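Local coordinates for bifunctional endomannanase/endoglucanase (Caldanaerobius polysaccharolyticus, PDB 3W0K), which probably hydrolyses beta-linked mannan and glucan chains as a family 5 glycoside hydrolase built on a beta/alpha barrel, at residues Tyr12-Gly17 with Trp48-Asp53; Lys26-Leu31 with Asn37-Pro42; His78-Leu83 with Glu170-Gly175; Asn82-Arg85 with Ile91-Asn94; Asn292-Phe297 with Arg313-Asp318. All coordinates share one frame; numbering follows the deposited sequence.

Contact 1: residues Tyr12-Gly17 with Trp48-Asp53; sequences YVWEEG and WTRNFD
Trp14 and Glu16 meet Arg50 across two irregular loops whose backbones stay well apart: the CA atoms of Trp14 and Trp48 lie 9.3 Å from each other, so the join is made by long side chains. Arg50 also opens a type I' beta turn that ends at Asp53, closed by Asp53 N to Arg50 O. Its side chain starts with CG anti to the backbone N and bends at chi3 (-64°), which brings the guanidinium across to Glu16. There Arg50 NH1 donates to the syn lone pair of Glu16 OE2 at 3.2 Å with an N-H...O angle of 159°, a salt bridge formed at the guanidinium edge. The carboxylate is turned 45° from the guanidinium plane, so the two groups do not meet as a flat pair. Arg50 NH2 also passes 4.2 Å from Trp14 CZ2 on the six-membered ring. This is a surface salt bridge between the loops that follow strands 4-7 and 38-44, the first two barrel strands of a TIM-barrel glycosidase.

Contact 2: residues Lys26-Leu31 with Asn37-Pro42; sequences KALDFL and NFVRIP
Leu28 and Leu31 of helix 25-33 pack on Val39 of strand 38-44, a buried contact between apolar side chains, without hydrogen bonds. It lies within a beta-alpha-beta unit of the TIM barrel: strand 4-7 leads into helix 25-33, which returns the chain to strand 38-44, so the helix covers the outside of the sheet. Over these short segments the axes run 10.3 Å apart at closest, with N-to-C directions 143° from one another, as expected when a helix carries the chain back to the start of the next parallel strand.

One turn of helix separates the two leucines and lets both reach the same valine. Leu28 has CG anti to its carbonyl carbon (chi1 -66°) and arrives from the flank, its CD2 3.8 Å from Val39 CG2; Leu31 points more directly at the strand. Both cross the valine at about a right angle. Each uses its CD2, and both land on Val39 CG2. Phe38, the residue before it, points the opposite way, into the barrel, and offers the helix its backbone. Cys72 of helix 62-74 also touches Val39, while Leu31 reaches Phe6 of strand 4-7, so the layer extends to neighbouring elements. Leu31 CD2 comes to 3.5 Å from Val39 CG2 and also lies 3.9 Å from the carbonyl O of Phe38.

Contact 3: residues His78-Leu83 with Glu170-Gly175; sequences HMCLNL and EIVIDG
Cys80 and Val172 meet inside the barrel; their strands are separated by one strand, and side chains pointing into the interior meet in front of it, with no hydrogen bond between the two segments. Their CA atoms are 8.4 Å apart, and the span is bridged by side chains: Cys80 SG reaches to 4.3 Å from Val172 CG2. The cysteine sulfur stands anti to its backbone N (chi1 178°), directed at the valine. This is the enclosed part of the contact, one sulfur against one methyl, with both residues buried and other strands packed round them.

Toward the start of the strands the contact becomes polar and looser. His78 CE1 lies 4.3 Å from Glu170 OE1, with the oxygen oblique to the ring, and Glu170 is partly exposed. The imidazole is held by other partners: its NE2 bonds to Ser131 and its ND1 to the carbonyl of Lys128. A carboxylate as near as that of Glu170 would probably add some negative potential at the ring.

Strand 130-133 runs between the two in the closed parallel sheet; its Asp133 touches both Cys80 and Val172, and its Ser131 lies against Cys80 and Glu170. On the far flank of each, Cys80 touches Phe38 of strand 38-44 and Val172 packs on Val192 and Ser194 of strand 192-197.

Contact 4: residues Asn82-Arg85 with Ile91-Asn94; sequences NLHR and INRN. With TRS (2-amino-2-hydroxymethyl-propane-1,3-diol), chain C.
Direct hydrogen bonding across the contact falls to Arg85, whose guanidinium reaches the backbone of the 91-94 loop. Arg85 NH2 donates to Arg93 O at 3.1 Å (157°); the carbonyl oxygen lies in the guanidinium plane, although the donor sits well above the carbonyl's own plane. NH1 adds a weak bond to the same oxygen, and Arg85 NH2 is also 2.9 Å from Asn92 O. A bend at chi3 (-69°) turns the group toward the loop, and Glu97 pairs with NH1 in a salt bridge. With an alanine here the Arg93 carbonyl is likely to lose these donors and Glu97 its charged mate.

A water forms the second link, donating to His84 O and accepting from Ile91 N. The chain turns a corner at His84, near the C-terminal end of strand 78-83, and borders the TIM-barrel pocket where Glu137 and Glu258 also bind the Tris molecule, probably a crystallisation component.

Toward this ligand, His84 NE2 donates to Tris O2 at 2.8 Å and also hydrogen-bonds Tris O1; Asn92 ND2 reaches that same O1 through a weak bond. Asn92 ND2 lies near the imidazole plane, 3.4 Å from His84 CE1, with ring and amide planes 27° apart.

Contact 5: residues Asn292-Phe297 with Arg313-Asp318; sequences NFKGPF and RGFKVD
Two first torsions set the rings of Phe293 and Phe315 against each other: in Phe293 CG lies opposite the backbone N (chi1 172°), whereas in Phe315 it lies opposite the carbonyl carbon (chi1 -62°). The result is a T-shaped pair. The edge of Phe293 is presented to the face of Phe315, with planes 87° apart and centroids 5.1 Å from each other. Phe293 CE2 sits over the middle of the Phe315 ring, 3.9 Å from its CZ, and Phe293 CZ lies 4.0 Å from Phe315 CD1.

The pair joins the loop after the eighth strand of the TIM barrel to strand 315-317, half of a small antiparallel hairpin with 310-312. Phe30 and Ala27 of helix 25-33 also touch Phe293, placing the aromatic pair beside that helix.

At the outer side the Lys294 chain, bent at chi3, crosses Phe315 at about a right angle, its CD 4.0 Å from Phe315 CE2, while its ammonium continues to a salt bridge with Asp24. A serine in place of Phe315 would probably take away the face that the Phe293 edge meets here and leave Lys294 CD without the ring it lies against. Within its own loop, Asn292 OD1 accepts from Phe297 N at 3.0 Å.

How the contacts relate
Contact 2 is buried and apolar and contact 3 buried but mixed, whereas contact 1 is a salt bridge at the surface; contacts 4 and 5 are partly buried. Strand 38-44, packed from outside in contact 2, pairs with strand 78-83, one side of contact 3, probably through backbone bonds such as Val39 O to Cys80 N. That second strand runs on into contact 4, which shares Asn82 and Leu83 with contact 3 and relies on ligand and backbone hydrogen bonds. Tyr12 of segment 12-17 packs against His84 of contact 4. About 24 Å from contact 4 between centres, contact 5 replaces polar links with an edge-to-face ring pair and meets helix 25-33 of contact 2 through Phe30.

Contact 1: residues Tyr12-Gly17 with Trp48-Asp53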
# COMPACT_ATOMS: atom_id res chain seq x y z
N TYR A 12 3.87 4.13 10.88
CA TYR A 12 2.65 3.39 10.61
C TYR A 12 1.49 3.48 11.61
O TYR A 12 0.35 3.73 11.21
CB TYR A 12 3.03 1.92 10.36
CG TYR A 12 1.91 1.01 9.97
CD1 TYR A 12 1.03 1.34 8.94
CD2 TYR A 12 1.73 -0.21 10.62
CE1 TYR A 12 0.01 0.49 8.57
CE2 TYR A 12 0.71 -1.08 10.25
CZ TYR A 12 -0.15 -0.72 9.22
OH TYR A 12 -1.17 -1.57 8.87
N VAL A 13 1.77 3.24 12.88
CA VAL A 13 0.73 3.29 13.91
C VAL A 13 1.20 4.08 15.13
O VAL A 13 2.25 3.79 15.71
CB VAL A 13 0.30 1.87 14.36
CG1 VAL A 13 -0.69 1.95 15.51
CG2 VAL A 13 -0.33 1.11 13.20
N TRP A 14 0.43 5.09 15.49
CA TRP A 14 0.76 5.93 16.63
C TRP A 14 0.22 5.36 17.93
O TRP A 14 -0.81 4.68 17.96
CB TRP A 14 0.21 7.35 16.43
CG TRP A 14 0.34 8.24 17.64
CD1 TRP A 14 1.43 8.99 17.99
CD2 TRP A 14 -0.64 8.45 18.67
NE1 TRP A 14 1.18 9.66 19.17
CE2 TRP A 14 -0.08 9.34 19.61
CE3 TRP A 14 -1.94 7.97 18.88
CZ2 TRP A 14 -0.77 9.76 20.75
CZ3 TRP A 14 -2.63 8.39 20.02
CH2 TRP A 14 -2.04 9.28 20.94
N GLU A 15 0.94 5.65 19.01
CA GLU A 15 0.60 5.26 20.37
C GLU A 15 1.14 6.42 21.21
O GLU A 15 2.14 7.03 20.84
CB GLU A 15 1.29 3.96 20.75
N GLU A 16 0.47 6.73 22.32
CA GLU A 16 0.92 7.82 23.18
C GLU A 16 2.38 7.62 23.61
O GLU A 16 2.73 6.56 24.13
CB GLU A 16 0.02 7.93 24.41
CG GLU A 16 0.37 9.08 25.37
CD GLU A 16 0.27 10.45 24.73
OE1 GLU A 16 1.23 11.25 24.87
OE2 GLU A 16 -0.77 10.75 24.10
N GLY A 17 3.21 8.61 23.33
CA GLY A 17 4.62 8.54 23.69
C GLY A 17 5.52 7.90 22.65
O GLY A 17 6.75 7.97 22.77
N TRP A 48 1.04 13.51 14.38
CA TRP A 48 1.16 14.97 14.37
C TRP A 48 -0.15 15.68 14.69
O TRP A 48 -0.22 16.91 14.64
CB TRP A 48 1.70 15.45 13.01
CG TRP A 48 0.77 15.21 11.84
CD1 TRP A 48 -0.31 15.97 11.48
CD2 TRP A 48 0.87 14.17 10.86
NE1 TRP A 48 -0.88 15.47 10.34
CE2 TRP A 48 -0.18 14.36 9.93
CE3 TRP A 48 1.75 13.09 10.67
CZ2 TRP A 48 -0.37 13.52 8.83
CZ3 TRP A 48 1.55 12.25 9.57
CH2 TRP A 48 0.50 12.48 8.67
N THR A 49 -1.19 14.91 15.02
CA THR A 49 -2.50 15.48 15.32
C THR A 49 -3.02 14.97 16.65
O THR A 49 -3.17 13.76 16.85
CB THR A 49 -3.52 15.11 14.24
OG1 THR A 49 -2.98 15.38 12.94
CG2 THR A 49 -4.82 15.89 14.42
N ARG A 50 -3.33 15.90 17.56
CA ARG A 50 -3.84 15.52 18.87
C ARG A 50 -5.34 15.72 18.97
O ARG A 50 -5.88 16.74 18.55
CB ARG A 50 -3.13 16.33 19.96
CG ARG A 50 -3.51 15.91 21.38
CD ARG A 50 -2.41 16.25 22.38
NE ARG A 50 -1.18 15.51 22.12
CZ ARG A 50 -0.98 14.23 22.43
NH1 ARG A 50 -1.94 13.52 23.01
NH2 ARG A 50 0.18 13.65 22.15
N ASN A 51 -6.02 14.69 19.48
CA ASN A 51 -7.46 14.70 19.69
C ASN A 51 -8.31 15.26 18.54
O ASN A 51 -9.19 16.10 18.75
CB ASN A 51 -7.78 15.43 21.00
CG ASN A 51 -9.19 15.15 21.49
OD1 ASN A 51 -9.71 14.04 21.34
ND2 ASN A 51 -9.82 16.17 22.08
N PHE A 52 -8.04 14.78 17.33
CA PHE A 52 -8.78 15.17 16.12
C PHE A 52 -8.72 16.66 15.76
O PHE A 52 -9.56 17.15 15.01
CB PHE A 52 -10.23 14.70 16.24
CG PHE A 52 -10.37 13.30 16.75
CD1 PHE A 52 -10.00 12.22 15.95
CD2 PHE A 52 -10.79 13.06 18.05
CE1 PHE A 52 -10.06 10.91 16.45
CE2 PHE A 52 -10.85 11.76 18.56
CZ PHE A 52 -10.48 10.69 17.75
N ASP A 53 -7.71 17.35 16.28
CA ASP A 53 -7.51 18.78 16.03
C ASP A 53 -6.73 18.88 14.71
O ASP A 53 -5.56 19.29 14.69
CB ASP A 53 -6.70 19.37 17.19
CG ASP A 53 -6.66 20.89 17.21
OD1 ASP A 53 -7.23 21.55 16.32
OD2 ASP A 53 -6.04 21.42 18.15

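Contact 2: residues Lys26-Leu31 with Asn37-Pro42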
# COMPACT_ATOMS: atom_id res chain seq x y z
N LYS A 26 20.02 1.07 6.39
CA LYS A 26 20.58 -0.22 5.98
C LYS A 26 19.61 -0.95 5.05
O LYS A 26 20.03 -1.56 4.07
CB LYS A 26 20.93 -1.07 7.20
CG LYS A 26 22.13 -0.55 7.99
CD LYS A 26 22.44 -1.45 9.18
CE LYS A 26 23.64 -0.95 9.98
NZ LYS A 26 23.39 0.37 10.63
N ALA A 27 18.31 -0.89 5.35
CA ALA A 27 17.31 -1.53 4.50
C ALA A 27 17.25 -0.82 3.15
O ALA A 27 17.18 -1.46 2.10
CB ALA A 27 15.93 -1.50 5.17
N LEU A 28 17.31 0.51 3.17
CA LEU A 28 17.27 1.29 1.94
C LEU A 28 18.49 0.96 1.06
O LEU A 28 18.37 0.90 -0.16
CB LEU A 28 17.19 2.79 2.23
CG LEU A 28 15.91 3.27 2.91
CD1 LEU A 28 15.98 4.77 3.15
CD2 LEU A 28 14.70 2.95 2.04
N ASP A 29 19.64 0.75 1.70
CA ASP A 29 20.86 0.39 0.97
C ASP A 29 20.65 -0.96 0.28
O ASP A 29 21.09 -1.16 -0.85
CB ASP A 29 22.07 0.29 1.91
CG ASP A 29 22.66 1.65 2.27
OD1 ASP A 29 22.39 2.65 1.57
OD2 ASP A 29 23.42 1.70 3.25
N PHE A 30 19.96 -1.88 0.96
CA PHE A 30 19.69 -3.19 0.37
C PHE A 30 18.82 -3.03 -0.87
O PHE A 30 19.10 -3.63 -1.91
CB PHE A 30 19.01 -4.12 1.38
CG PHE A 30 18.74 -5.50 0.85
CD1 PHE A 30 19.62 -6.55 1.10
CD2 PHE A 30 17.61 -5.76 0.07
CE1 PHE A 30 19.38 -7.82 0.60
CE2 PHE A 30 17.36 -7.03 -0.44
CZ PHE A 30 18.25 -8.06 -0.18
N LEU A 31 17.76 -2.23 -0.76
CA LEU A 31 16.88 -2.00 -1.90
C LEU A 31 17.67 -1.49 -3.10
O LEU A 31 17.57 -2.03 -4.20
CB LEU A 31 15.78 -1.00 -1.55
CG LEU A 31 14.45 -1.55 -1.03
CD1 LEU A 31 14.64 -2.25 0.30
CD2 LEU A 31 13.46 -0.40 -0.89
N ASN A 37 13.49 0.35 -6.51
CA ASN A 37 13.47 1.81 -6.65
C ASN A 37 12.21 2.46 -6.10
O ASN A 37 11.88 3.59 -6.46
CB ASN A 37 13.55 2.14 -8.14
CG ASN A 37 12.40 1.53 -8.94
OD1 ASN A 37 11.42 1.04 -8.37
ND2 ASN A 37 12.52 1.55 -10.26
N PHE A 38 11.52 1.76 -5.20
CA PHE A 38 10.26 2.27 -4.67
C PHE A 38 10.05 1.94 -3.20
O PHE A 38 10.31 0.82 -2.76
CB PHE A 38 9.11 1.71 -5.52
CG PHE A 38 7.74 2.10 -5.04
CD1 PHE A 38 7.14 3.27 -5.50
CD2 PHE A 38 7.02 1.27 -4.18
CE1 PHE A 38 5.84 3.60 -5.11
CE2 PHE A 38 5.72 1.60 -3.79
CZ PHE A 38 5.13 2.77 -4.26
N VAL A 39 9.56 2.93 -2.46
CA VAL A 39 9.24 2.77 -1.05
C VAL A 39 7.91 3.45 -0.78
O VAL A 39 7.69 4.58 -1.22
CB VAL A 39 10.35 3.39 -0.16
CG1 VAL A 39 9.82 3.70 1.23
CG2 VAL A 39 11.52 2.43 -0.04
N ARG A 40 6.99 2.73 -0.16
CA ARG A 40 5.70 3.29 0.20
C ARG A 40 5.73 3.48 1.71
O ARG A 40 6.15 2.58 2.45
CB ARG A 40 4.54 2.38 -0.21
CG ARG A 40 3.16 2.93 0.18
CD ARG A 40 2.06 2.13 -0.49
NE ARG A 40 0.71 2.58 -0.17
CZ ARG A 40 -0.08 2.02 0.74
NH1 ARG A 40 0.35 0.98 1.45
NH2 ARG A 40 -1.36 2.39 0.83
N ILE A 41 5.33 4.66 2.17
CA ILE A 41 5.33 4.98 3.59
C ILE A 41 3.92 5.28 4.10
O ILE A 41 3.44 6.41 3.99
CB ILE A 41 6.24 6.20 3.87
CG1 ILE A 41 7.65 5.98 3.31
CG2 ILE A 41 6.33 6.46 5.38
CD1 ILE A 41 8.43 4.89 4.01
N PRO A 42 3.21 4.25 4.60
CA PRO A 42 1.85 4.43 5.13
C PRO A 42 1.94 5.02 6.53
O PRO A 42 2.55 4.42 7.42
CB PRO A 42 1.30 3.00 5.14
CG PRO A 42 2.53 2.18 5.42
CD PRO A 42 3.57 2.82 4.54

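Contact 3: residues His78-Leu83 with Glu170-Gly175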
# COMPACT_ATOMS: atom_id res chain seq x y z
N HIS A 78 12.12 6.08 -5.25
CA HIS A 78 10.92 6.92 -5.26
C HIS A 78 10.16 6.68 -3.97
O HIS A 78 10.00 5.53 -3.54
CB HIS A 78 10.03 6.54 -6.45
CG HIS A 78 8.68 7.21 -6.43
ND1 HIS A 78 8.41 8.36 -7.13
CD2 HIS A 78 7.54 6.89 -5.77
CE1 HIS A 78 7.16 8.73 -6.91
NE2 HIS A 78 6.61 7.86 -6.09
N MET A 79 9.70 7.75 -3.33
CA MET A 79 8.94 7.63 -2.10
C MET A 79 7.47 7.96 -2.31
O MET A 79 7.14 9.02 -2.85
CB MET A 79 9.51 8.54 -1.00
CG MET A 79 8.82 8.34 0.35
SD MET A 79 9.49 9.38 1.66
CE MET A 79 8.13 10.50 1.93
N CYS A 80 6.61 7.04 -1.92
CA CYS A 80 5.17 7.25 -2.04
C CYS A 80 4.61 7.42 -0.63
O CYS A 80 4.57 6.48 0.16
CB CYS A 80 4.51 6.05 -2.72
SG CYS A 80 2.72 6.21 -2.87
N LEU A 81 4.21 8.66 -0.31
CA LEU A 81 3.66 8.99 1.00
C LEU A 81 2.17 8.67 1.01
O LEU A 81 1.42 9.16 0.17
CB LEU A 81 3.88 10.47 1.31
CG LEU A 81 3.31 11.00 2.63
CD1 LEU A 81 3.97 10.33 3.81
CD2 LEU A 81 3.50 12.51 2.69
N ASN A 82 1.74 7.89 2.00
CA ASN A 82 0.34 7.49 2.12
C ASN A 82 -0.26 7.77 3.49
O ASN A 82 0.40 7.59 4.51
CB ASN A 82 0.22 5.98 1.84
CG ASN A 82 -1.13 5.40 2.27
OD1 ASN A 82 -1.21 4.64 3.24
ND2 ASN A 82 -2.19 5.77 1.56
N LEU A 83 -1.50 8.26 3.51
CA LEU A 83 -2.18 8.45 4.79
C LEU A 83 -2.89 7.11 5.02
O LEU A 83 -3.84 6.78 4.31
CB LEU A 83 -3.20 9.59 4.75
CG LEU A 83 -2.67 11.03 4.79
CD1 LEU A 83 -3.84 11.99 4.96
CD2 LEU A 83 -1.69 11.19 5.95
N GLU A 170 2.54 13.83 -8.56
CA GLU A 170 1.92 12.56 -8.92
C GLU A 170 1.07 12.09 -7.76
O GLU A 170 1.49 12.12 -6.60
CB GLU A 170 2.99 11.52 -9.26
CG GLU A 170 2.44 10.17 -9.68
CD GLU A 170 3.53 9.21 -10.12
OE1 GLU A 170 3.76 8.20 -9.43
OE2 GLU A 170 4.17 9.48 -11.16
N ILE A 171 -0.15 11.68 -8.08
CA ILE A 171 -1.12 11.23 -7.09
C ILE A 171 -1.53 9.79 -7.36
O ILE A 171 -1.65 9.36 -8.51
CB ILE A 171 -2.36 12.16 -7.09
CG1 ILE A 171 -1.94 13.56 -6.63
CG2 ILE A 171 -3.44 11.61 -6.17
CD1 ILE A 171 -2.98 14.63 -6.90
N VAL A 172 -1.69 9.04 -6.27
CA VAL A 172 -2.08 7.63 -6.32
C VAL A 172 -3.34 7.46 -5.49
O VAL A 172 -3.49 8.09 -4.44
CB VAL A 172 -0.98 6.73 -5.71
CG1 VAL A 172 -1.36 5.26 -5.83
CG2 VAL A 172 0.37 7.00 -6.38
N ILE A 173 -4.27 6.65 -5.99
CA ILE A 173 -5.51 6.36 -5.27
C ILE A 173 -5.68 4.85 -5.16
O ILE A 173 -5.35 4.12 -6.09
CB ILE A 173 -6.76 7.00 -5.93
CG1 ILE A 173 -6.95 6.50 -7.37
CG2 ILE A 173 -6.65 8.52 -5.90
CD1 ILE A 173 -8.28 6.95 -7.98
N ASP A 174 -6.13 4.39 -3.99
CA ASP A 174 -6.33 2.97 -3.73
C ASP A 174 -7.72 2.48 -4.14
O ASP A 174 -8.70 3.21 -4.03
CB ASP A 174 -6.12 2.65 -2.25
CG ASP A 174 -4.67 2.72 -1.82
OD1 ASP A 174 -3.81 3.23 -2.57
OD2 ASP A 174 -4.37 2.23 -0.70
N GLY A 175 -7.78 1.22 -4.57
CA GLY A 175 -9.05 0.64 -4.97
C GLY A 175 -10.06 0.54 -3.84
O GLY A 175 -9.69 0.52 -2.66

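Contact 4: residues Asn82-Arg85 with Ile91-Asn94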
# COMPACT_ATOMS: atom_id res chain seq x y z
N ASN A 82 1.74 7.89 2.00
CA ASN A 82 0.34 7.49 2.12
C ASN A 82 -0.26 7.77 3.49
O ASN A 82 0.40 7.59 4.51
CB ASN A 82 0.22 5.98 1.84
CG ASN A 82 -1.13 5.40 2.27
OD1 ASN A 82 -1.21 4.64 3.24
ND2 ASN A 82 -2.19 5.77 1.56
N LEU A 83 -1.50 8.26 3.51
CA LEU A 83 -2.18 8.45 4.79
C LEU A 83 -2.89 7.11 5.02
O LEU A 83 -3.84 6.78 4.31
CB LEU A 83 -3.20 9.59 4.75
CG LEU A 83 -2.67 11.03 4.79
CD1 LEU A 83 -3.84 11.99 4.96
CD2 LEU A 83 -1.69 11.19 5.95
N HIS A 84 -2.35 6.31 5.93
CA HIS A 84 -2.93 5.00 6.24
C HIS A 84 -4.13 5.20 7.16
O HIS A 84 -5.18 4.58 6.98
CB HIS A 84 -1.90 4.09 6.88
CG HIS A 84 -2.35 2.67 6.96
ND1 HIS A 84 -2.99 2.15 8.06
CD2 HIS A 84 -2.30 1.67 6.05
CE1 HIS A 84 -3.32 0.89 7.82
NE2 HIS A 84 -2.92 0.58 6.61
N ARG A 85 -3.91 5.98 8.22
CA ARG A 85 -4.98 6.37 9.11
C ARG A 85 -5.06 7.85 8.78
O ARG A 85 -4.08 8.59 8.94
CB ARG A 85 -4.66 6.17 10.60
CG ARG A 85 -5.79 6.71 11.50
CD ARG A 85 -5.61 6.34 12.97
NE ARG A 85 -5.79 4.91 13.21
CZ ARG A 85 -6.96 4.30 13.39
NH1 ARG A 85 -8.09 4.99 13.37
NH2 ARG A 85 -6.99 2.99 13.59
N ILE A 91 -8.66 1.52 7.64
CA ILE A 91 -9.29 0.22 7.40
C ILE A 91 -9.20 -0.65 8.66
O ILE A 91 -10.06 -1.51 8.89
CB ILE A 91 -8.71 -0.48 6.16
CG1 ILE A 91 -9.56 -1.70 5.80
CG2 ILE A 91 -7.25 -0.86 6.40
CD1 ILE A 91 -9.39 -2.17 4.38
N ASN A 92 -8.19 -0.39 9.48
CA ASN A 92 -8.00 -1.12 10.73
C ASN A 92 -8.49 -0.23 11.86
O ASN A 92 -8.10 0.94 11.95
CB ASN A 92 -6.52 -1.44 10.95
CG ASN A 92 -5.92 -2.26 9.83
OD1 ASN A 92 -6.44 -3.32 9.48
ND2 ASN A 92 -4.83 -1.77 9.26
N ARG A 93 -9.34 -0.79 12.72
CA ARG A 93 -9.89 -0.05 13.86
C ARG A 93 -10.43 1.33 13.49
O ARG A 93 -10.01 2.35 14.04
CB ARG A 93 -8.84 0.07 14.97
CG ARG A 93 -8.40 -1.26 15.56
CD ARG A 93 -9.59 -2.06 16.09
NE ARG A 93 -10.37 -1.32 17.08
CZ ARG A 93 -10.09 -1.28 18.38
NH1 ARG A 93 -9.04 -1.94 18.86
NH2 ARG A 93 -10.86 -0.58 19.20
N ASN A 94 -11.36 1.35 12.54
CA ASN A 94 -11.97 2.61 12.11
C ASN A 94 -12.82 3.19 13.25
O ASN A 94 -13.08 4.39 13.29
CB ASN A 94 -12.84 2.36 10.87
CG ASN A 94 -13.20 3.63 10.15
OD1 ASN A 94 -12.44 4.61 10.15
ND2 ASN A 94 -14.37 3.64 9.51
C TRS C . -2.68 -3.60 5.51
C1 TRS C . -3.67 -3.36 6.67
C2 TRS C . -1.80 -2.36 5.48
C3 TRS C . -1.63 -4.70 5.70
N TRS C . -3.43 -3.80 4.26
O1 TRS C . -4.33 -2.02 6.50
O2 TRS C . -2.49 -1.32 4.64
O3 TRS C . -2.28 -6.08 5.70
O HOH W 1 -6.70 2.64 5.72

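Contact 5: residues Asn292-Phe297 with Arg313-Asp318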
# COMPACT_ATOMS: atom_id res chain seq x y z
N ASN A 292 6.00 -5.94 3.67
CA ASN A 292 7.11 -5.79 4.62
C ASN A 292 8.44 -6.08 3.93
O ASN A 292 8.47 -6.74 2.88
CB ASN A 292 7.03 -6.80 5.78
CG ASN A 292 5.89 -6.55 6.74
OD1 ASN A 292 5.40 -7.48 7.37
ND2 ASN A 292 5.50 -5.29 6.91
N PHE A 293 9.51 -5.54 4.49
CA PHE A 293 10.86 -5.83 4.03
C PHE A 293 11.25 -6.82 5.13
O PHE A 293 11.49 -8.00 4.86
CB PHE A 293 11.76 -4.59 4.07
CG PHE A 293 13.20 -4.90 3.80
CD1 PHE A 293 13.60 -5.36 2.55
CD2 PHE A 293 14.16 -4.78 4.80
CE1 PHE A 293 14.93 -5.71 2.30
CE2 PHE A 293 15.49 -5.13 4.57
CZ PHE A 293 15.87 -5.59 3.31
N LYS A 294 11.28 -6.34 6.37
CA LYS A 294 11.53 -7.18 7.53
C LYS A 294 10.14 -7.36 8.13
O LYS A 294 9.35 -6.41 8.13
CB LYS A 294 12.46 -6.50 8.54
CG LYS A 294 13.93 -6.61 8.19
CD LYS A 294 14.80 -5.88 9.19
CE LYS A 294 14.66 -4.38 9.04
NZ LYS A 294 15.55 -3.66 10.00
N GLY A 295 9.83 -8.56 8.59
CA GLY A 295 8.52 -8.81 9.16
C GLY A 295 7.83 -10.01 8.52
O GLY A 295 8.34 -10.56 7.55
N PRO A 296 6.65 -10.40 9.02
CA PRO A 296 5.88 -11.54 8.51
C PRO A 296 5.60 -11.53 7.01
O PRO A 296 5.63 -12.59 6.37
CB PRO A 296 4.59 -11.47 9.32
CG PRO A 296 5.05 -10.89 10.62
CD PRO A 296 5.96 -9.78 10.17
N PHE A 297 5.31 -10.36 6.45
CA PHE A 297 5.04 -10.21 5.02
C PHE A 297 6.30 -9.81 4.24
O PHE A 297 6.20 -9.34 3.11
CB PHE A 297 3.98 -9.13 4.78
CG PHE A 297 2.57 -9.55 5.12
CD1 PHE A 297 2.10 -9.42 6.42
CD2 PHE A 297 1.72 -10.02 4.14
CE1 PHE A 297 0.77 -9.75 6.73
CE2 PHE A 297 0.39 -10.36 4.43
CZ PHE A 297 -0.08 -10.22 5.74
N ARG A 313 23.98 -9.39 1.51
CA ARG A 313 24.05 -7.94 1.59
C ARG A 313 23.43 -7.29 2.82
O ARG A 313 22.61 -6.37 2.72
CB ARG A 313 23.51 -7.33 0.28
CG ARG A 313 24.38 -7.73 -0.91
CD ARG A 313 23.90 -7.22 -2.25
NE ARG A 313 24.83 -7.64 -3.30
CZ ARG A 313 24.62 -7.51 -4.60
NH1 ARG A 313 23.50 -6.96 -5.06
NH2 ARG A 313 25.54 -7.95 -5.46
N GLY A 314 23.81 -7.80 3.99
CA GLY A 314 23.34 -7.26 5.25
C GLY A 314 22.15 -7.89 5.94
O GLY A 314 21.87 -7.56 7.10
N PHE A 315 21.45 -8.80 5.27
CA PHE A 315 20.26 -9.42 5.87
C PHE A 315 20.14 -10.91 5.58
O PHE A 315 20.71 -11.42 4.61
CB PHE A 315 19.00 -8.71 5.35
CG PHE A 315 18.93 -7.25 5.72
CD1 PHE A 315 19.46 -6.28 4.87
CD2 PHE A 315 18.36 -6.85 6.92
CE1 PHE A 315 19.42 -4.93 5.22
CE2 PHE A 315 18.32 -5.50 7.28
CZ PHE A 315 18.85 -4.54 6.43
N LYS A 316 19.40 -11.61 6.45
CA LYS A 316 19.16 -13.04 6.29
C LYS A 316 17.87 -13.12 5.47
O LYS A 316 16.76 -13.04 6.01
CB LYS A 316 18.98 -13.71 7.64
N VAL A 317 18.02 -13.28 4.16
CA VAL A 317 16.89 -13.29 3.25
C VAL A 317 16.42 -14.63 2.70
O VAL A 317 17.17 -15.61 2.68
CB VAL A 317 17.16 -12.38 2.02
CG1 VAL A 317 17.59 -10.99 2.48
CG2 VAL A 317 18.23 -12.99 1.12
N ASP A 318 15.16 -14.65 2.30
CA ASP A 318 14.55 -15.81 1.66
C ASP A 318 15.00 -15.57 0.21
O ASP A 318 14.39 -14.77 -0.51
CB ASP A 318 13.03 -15.73 1.79
CG ASP A 318 12.29 -16.84 1.03
OD1 ASP A 318 12.85 -17.43 0.07
OD2 ASP A 318 11.13 -17.11 1.38